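Local coordinates for ChrR-like cupin domain-containing protein (Ralstonia eutropha, PDB 3CJX) that is of unknown function but adopts a cupin-like fold of two facing beta sheets and belongs to the ChrR-like cupin family, at residues 44-56 / 100-114. Numbering follows the deposited sequence.
Sequences MVMRASFAPGLTL and FNTPRDNEGQTEVIF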
loop_
_atom_site.group_PDB
_atom_site.type_symbol
_atom_site.label_atom_id
_atom_site.label_comp_id
_atom_site.label_asym_id
_atom_site.label_seq_id
_atom_site.Cartn_x
_atom_site.Cartn_y
_atom_site.Cartn_z
HETATM N N MSE A 44 -6.212 1.836 4.830
HETATM C CA MSE A 44 -4.991 2.575 4.520
HETATM C C MSE A 44 -5.079 3.120 3.123
HETATM O O MSE A 44 -5.468 2.395 2.218
HETATM C CB MSE A 44 -3.727 1.727 4.521
HETATM C CG MSE A 44 -3.761 0.469 5.264
HETATM SE SE MSE A 44 -2.022 -0.400 5.088
HETATM C CE MSE A 44 -2.589 -1.954 4.065
ATOM N N VAL A 45 -4.694 4.379 2.952
ATOM C CA VAL A 45 -4.629 4.991 1.647
ATOM C C VAL A 45 -3.150 5.300 1.461
ATOM O O VAL A 45 -2.588 6.062 2.235
ATOM C CB VAL A 45 -5.510 6.243 1.565
ATOM C CG1 VAL A 45 -5.464 6.845 0.145
ATOM C CG2 VAL A 45 -6.929 5.904 1.978
HETATM N N MSE A 46 -2.515 4.677 0.469
HETATM C CA MSE A 46 -1.075 4.835 0.253
HETATM C C MSE A 46 -0.694 5.069 -1.200
HETATM O O MSE A 46 -1.439 4.748 -2.114
HETATM C CB MSE A 46 -0.356 3.534 0.605
HETATM C CG MSE A 46 -0.794 2.780 1.855
HETATM SE SE MSE A 46 -0.172 3.583 3.496
HETATM C CE MSE A 46 -1.609 4.701 4.037
ATOM N N ARG A 47 0.502 5.592 -1.391
ATOM C CA ARG A 47 1.128 5.714 -2.696
ATOM C C ARG A 47 2.253 4.709 -2.645
ATOM O O ARG A 47 3.014 4.711 -1.667
ATOM C CB ARG A 47 1.724 7.100 -2.897
ATOM C CG ARG A 47 0.794 8.099 -3.479
ATOM C CD ARG A 47 0.764 8.155 -5.000
ATOM N NE ARG A 47 2.001 8.610 -5.632
ATOM C CZ ARG A 47 2.894 7.846 -6.261
ATOM N NH1 ARG A 47 2.733 6.534 -6.380
ATOM N NH2 ARG A 47 3.968 8.408 -6.806
ATOM N N ALA A 48 2.346 3.836 -3.653
ATOM C CA ALA A 48 3.443 2.860 -3.741
ATOM C C ALA A 48 4.255 3.120 -5.012
ATOM O O ALA A 48 3.719 3.599 -6.009
ATOM C CB ALA A 48 2.914 1.434 -3.727
ATOM N N SER A 49 5.552 2.836 -4.953
ATOM C CA SER A 49 6.457 2.983 -6.093
ATOM C C SER A 49 7.202 1.656 -6.232
ATOM O O SER A 49 8.037 1.308 -5.404
ATOM C CB SER A 49 7.422 4.148 -5.902
ATOM O OG SER A 49 8.187 4.358 -7.073
ATOM N N PHE A 50 6.864 0.911 -7.281
ATOM C CA PHE A 50 7.420 -0.408 -7.492
ATOM C C PHE A 50 8.516 -0.488 -8.539
ATOM O O PHE A 50 8.395 0.068 -9.629
ATOM C CB PHE A 50 6.321 -1.351 -7.901
ATOM C CG PHE A 50 5.252 -1.517 -6.877
ATOM C CD1 PHE A 50 5.408 -2.420 -5.844
ATOM C CD2 PHE A 50 4.073 -0.822 -6.983
ATOM C CE1 PHE A 50 4.421 -2.605 -4.922
ATOM C CE2 PHE A 50 3.069 -0.995 -6.054
ATOM C CZ PHE A 50 3.244 -1.889 -5.020
ATOM N N ALA A 51 9.570 -1.216 -8.190
ATOM C CA ALA A 51 10.694 -1.433 -9.059
ATOM C C ALA A 51 10.318 -2.501 -10.073
ATOM O O ALA A 51 9.412 -3.302 -9.818
ATOM C CB ALA A 51 11.888 -1.897 -8.230
ATOM N N PRO A 52 10.993 -2.515 -11.232
ATOM C CA PRO A 52 10.734 -3.561 -12.212
ATOM C C PRO A 52 11.141 -4.947 -11.730
ATOM O O PRO A 52 11.995 -5.077 -10.872
ATOM C CB PRO A 52 11.646 -3.179 -13.382
ATOM C CG PRO A 52 11.997 -1.752 -13.183
ATOM C CD PRO A 52 11.999 -1.547 -11.712
ATOM N N GLY A 53 10.520 -5.973 -12.291
ATOM C CA GLY A 53 10.853 -7.355 -11.998
ATOM C C GLY A 53 10.398 -7.927 -10.666
ATOM O O GLY A 53 10.962 -8.913 -10.191
ATOM N N LEU A 54 9.385 -7.343 -10.056
ATOM C CA LEU A 54 8.931 -7.856 -8.768
ATOM C C LEU A 54 7.796 -8.843 -8.886
ATOM O O LEU A 54 6.964 -8.755 -9.774
ATOM C CB LEU A 54 8.468 -6.743 -7.839
ATOM C CG LEU A 54 9.516 -5.715 -7.424
ATOM C CD1 LEU A 54 8.886 -4.822 -6.370
ATOM C CD2 LEU A 54 10.819 -6.374 -6.911
ATOM N N THR A 55 7.815 -9.803 -7.977
ATOM C CA THR A 55 6.766 -10.790 -7.817
ATOM C C THR A 55 6.518 -10.890 -6.323
ATOM O O THR A 55 7.291 -11.486 -5.599
ATOM C CB THR A 55 7.172 -12.137 -8.364
ATOM O OG1 THR A 55 7.252 -12.032 -9.778
ATOM C CG2 THR A 55 6.141 -13.187 -8.009
ATOM N N LEU A 56 5.460 -10.260 -5.859
ATOM C CA LEU A 56 5.143 -10.276 -4.438
ATOM C C LEU A 56 4.466 -11.581 -4.060
ATOM O O LEU A 56 4.107 -12.375 -4.931
ATOM C CB LEU A 56 4.258 -9.081 -4.084
ATOM C CG LEU A 56 4.893 -7.722 -4.349
ATOM C CD1 LEU A 56 3.847 -6.653 -4.112
ATOM C CD2 LEU A 56 6.144 -7.521 -3.493
ATOM N N PHE A 100 0.765 -9.938 -7.235
ATOM C CA PHE A 100 1.263 -8.737 -7.898
ATOM C C PHE A 100 2.610 -9.015 -8.569
ATOM O O PHE A 100 3.485 -9.652 -7.984
ATOM C CB PHE A 100 1.404 -7.616 -6.843
ATOM C CG PHE A 100 1.772 -6.270 -7.392
ATOM C CD1 PHE A 100 3.107 -5.892 -7.514
ATOM C CD2 PHE A 100 0.791 -5.354 -7.730
ATOM C CE1 PHE A 100 3.451 -4.644 -7.998
ATOM C CE2 PHE A 100 1.119 -4.104 -8.221
ATOM C CZ PHE A 100 2.441 -3.738 -8.352
ATOM N N ASN A 101 2.759 -8.538 -9.797
ATOM C CA ASN A 101 3.999 -8.650 -10.528
ATOM C C ASN A 101 4.275 -7.358 -11.281
ATOM O O ASN A 101 3.337 -6.753 -11.817
ATOM C CB ASN A 101 3.918 -9.729 -11.613
ATOM C CG ASN A 101 3.730 -11.132 -11.069
ATOM O OD1 ASN A 101 4.699 -11.818 -10.732
ATOM N ND2 ASN A 101 2.490 -11.603 -11.087
ATOM N N THR A 102 5.540 -6.931 -11.303
ATOM C CA THR A 102 5.964 -5.861 -12.195
ATOM C C THR A 102 6.861 -6.578 -13.178
ATOM O O THR A 102 7.834 -7.209 -12.768
ATOM C CB THR A 102 6.744 -4.696 -11.546
ATOM O OG1 THR A 102 7.796 -5.195 -10.712
ATOM C CG2 THR A 102 5.815 -3.800 -10.752
ATOM N N PRO A 103 6.534 -6.510 -14.472
ATOM C CA PRO A 103 7.404 -7.144 -15.472
ATOM C C PRO A 103 8.851 -6.689 -15.392
ATOM O O PRO A 103 9.105 -5.512 -15.137
ATOM C CB PRO A 103 6.831 -6.652 -16.808
ATOM C CG PRO A 103 5.421 -6.267 -16.515
ATOM C CD PRO A 103 5.365 -5.840 -15.083
ATOM N N ARG A 104 9.788 -7.601 -15.647
ATOM C CA ARG A 104 11.208 -7.236 -15.688
ATOM C C ARG A 104 11.493 -6.183 -16.759
ATOM O O ARG A 104 12.437 -5.400 -16.629
ATOM C CB ARG A 104 12.089 -8.442 -15.987
ATOM C CG ARG A 104 13.560 -8.139 -15.741
ATOM C CD ARG A 104 14.474 -9.353 -15.805
ATOM N NE ARG A 104 14.598 -9.946 -17.135
ATOM C CZ ARG A 104 15.351 -11.011 -17.407
ATOM N NH1 ARG A 104 16.052 -11.619 -16.451
ATOM N NH2 ARG A 104 15.398 -11.475 -18.644
ATOM N N ASP A 105 10.651 -6.139 -17.793
ATOM C CA ASP A 105 10.881 -5.252 -18.911
ATOM C C ASP A 105 10.407 -3.832 -18.706
ATOM O O ASP A 105 10.503 -3.040 -19.633
ATOM C CB ASP A 105 10.211 -5.794 -20.163
ATOM C CG ASP A 105 10.141 -7.300 -20.181
ATOM O OD1 ASP A 105 11.156 -7.951 -20.539
ATOM O OD2 ASP A 105 9.046 -7.817 -19.858
ATOM N N ASN A 106 9.872 -3.492 -17.539
ATOM C CA ASN A 106 9.481 -2.106 -17.295
ATOM C C ASN A 106 10.748 -1.257 -17.336
ATOM O O ASN A 106 11.760 -1.663 -16.760
ATOM C CB ASN A 106 8.826 -1.932 -15.915
ATOM C CG ASN A 106 7.468 -2.589 -15.807
ATOM O OD1 ASN A 106 6.987 -3.211 -16.745
ATOM N ND2 ASN A 106 6.845 -2.458 -14.649
ATOM N N GLU A 107 10.718 -0.103 -18.006
ATOM C CA GLU A 107 11.905 0.740 -18.042
ATOM C C GLU A 107 12.064 1.506 -16.724
ATOM O O GLU A 107 13.173 1.882 -16.365
ATOM C CB GLU A 107 11.879 1.682 -19.251
ATOM C CG GLU A 107 13.264 2.230 -19.678
ATOM C CD GLU A 107 14.193 1.183 -20.273
ATOM O OE1 GLU A 107 13.852 -0.021 -20.279
ATOM O OE2 GLU A 107 15.275 1.578 -20.752
ATOM N N GLY A 108 10.973 1.707 -15.996
ATOM C CA GLY A 108 11.062 2.401 -14.730
ATOM C C GLY A 108 10.120 1.941 -13.637
ATOM O O GLY A 108 9.681 0.789 -13.590
ATOM N N GLN A 109 9.814 2.875 -12.751
ATOM C CA GLN A 109 8.991 2.586 -11.614
ATOM C C GLN A 109 7.552 2.526 -12.033
ATOM O O GLN A 109 7.142 3.204 -12.970
ATOM C CB GLN A 109 9.139 3.677 -10.552
ATOM C CG GLN A 109 10.527 3.791 -9.955
ATOM C CD GLN A 109 10.891 2.600 -9.139
ATOM O OE1 GLN A 109 11.769 1.837 -9.504
ATOM N NE2 GLN A 109 10.169 2.394 -8.044
ATOM N N THR A 110 6.795 1.706 -11.322
ATOM C CA THR A 110 5.375 1.583 -11.509
ATOM C C THR A 110 4.807 2.295 -10.299
ATOM O O THR A 110 5.098 1.922 -9.160
ATOM C CB THR A 110 4.959 0.109 -11.575
ATOM O OG1 THR A 110 5.482 -0.474 -12.782
ATOM C CG2 THR A 110 3.455 -0.034 -11.563
ATOM N N GLU A 111 4.018 3.336 -10.547
ATOM C CA GLU A 111 3.455 4.177 -9.495
ATOM C C GLU A 111 1.954 3.967 -9.302
ATOM O O GLU A 111 1.169 4.152 -10.253
ATOM C CB GLU A 111 3.691 5.654 -9.855
ATOM C CG GLU A 111 5.155 6.070 -10.038
ATOM C CD GLU A 111 5.970 6.001 -8.757
ATOM O OE1 GLU A 111 5.406 5.723 -7.690
ATOM O OE2 GLU A 111 7.190 6.239 -8.806
ATOM N N VAL A 112 1.530 3.623 -8.086
ATOM C CA VAL A 112 0.091 3.426 -7.844
ATOM C C VAL A 112 -0.410 4.171 -6.618
ATOM O O VAL A 112 0.362 4.558 -5.746
ATOM C CB VAL A 112 -0.264 1.946 -7.670
ATOM C CG1 VAL A 112 0.238 1.124 -8.855
ATOM C CG2 VAL A 112 0.329 1.431 -6.394
ATOM N N ILE A 113 -1.703 4.419 -6.579
ATOM C CA ILE A 113 -2.318 4.956 -5.373
ATOM C C ILE A 113 -3.420 3.969 -5.064
ATOM O O ILE A 113 -4.181 3.586 -5.944
ATOM C CB ILE A 113 -2.882 6.397 -5.518
ATOM C CG1 ILE A 113 -3.418 6.879 -4.169
ATOM C CG2 ILE A 113 -3.996 6.481 -6.579
ATOM C CD1 ILE A 113 -3.922 8.295 -4.192
ATOM N N PHE A 114 -3.490 3.501 -3.836
ATOM C CA PHE A 114 -4.550 2.572 -3.520
ATOM C C PHE A 114 -5.160 2.793 -2.181
ATOM O O PHE A 114 -4.561 3.391 -1.296
ATOM C CB PHE A 114 -4.078 1.125 -3.611
ATOM C CG PHE A 114 -3.033 0.763 -2.611
ATOM C CD1 PHE A 114 -3.391 0.291 -1.350
ATOM C CD2 PHE A 114 -1.697 0.873 -2.934
ATOM C CE1 PHE A 114 -2.427 -0.036 -0.416
ATOM C CE2 PHE A 114 -0.721 0.532 -2.023
ATOM C CZ PHE A 114 -1.087 0.076 -0.753
HETATM O O HOH W 1 11.094 0.519 -5.551
HETATM O O HOH W 2 7.950 -1.011 -12.271
#
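Two neighbouring strands of the cupin-like beta sandwich meet here. Strand 44-50 runs antiparallel to strand 110-114, with Met46, Ala48 and Phe50 in hydrogen-bonded pairs with Phe114, Val112 and Thr110. Residues 51-56 lead from strand 44-50 toward the second sheet, and residues 102-109 lead from strand 100-101 of that sheet to strand 110-114; between them Leu56 N bonds to Phe100 O. The face with Met46, Ala48, Phe50, Val112 and Phe114 is mainly apolar and turns into the sandwich. Phe100 CZ sits over the centre of the Phe50 ring, 3.6 Å from Phe50 CD2; the planes are 38° apart, so the pair is oblique. Val112 CG2 meets the Phe50 ring at its edge. Leu56 CD1 packs on Phe100 CD1, and Trp74 stacks on the Phe100 ring. Met46 CB lies off-centre over the Phe114 ring.

The face with Arg47, Ser49 and Glu111 is largely polar, with Ile113 beside Arg47. Arg47 bends back over the neighbouring strand, and its guanidinium stands almost perpendicular to the Glu111 carboxylate. Arg47 NH1 forms a salt bridge to Glu111 OE1 at 3.1 Å, on the anti side. The same nitrogen bonds to Val112 O from above the carbonyl plane, while Ala48 N reaches this oxygen from the opposite face. Ser49 OG donates to Glu111 OE2 at 2.7 Å, from above the carboxylate plane. Gln109 NE2 gives that hydroxyl a nearly straight bond (173°), so Ser49 OG is held by two bonds, one given and one received. Glu111 thus divides its oxygens, OE1 to Arg47 and OE2 to Ser49.

At the strand ends a water links Phe50 O, Gly108 O, Asn106 ND2 and Thr110 OG1; Asn106 ND2 and Thr110 OG1 also bond to Cys73 O. Thr102 joins the two connecting segments. Its OG1 stands between backbone N and carbonyl carbon (chi1 48°), donates to Ala51 O at 2.6 Å and accepts from Leu54 N at 2.8 Å.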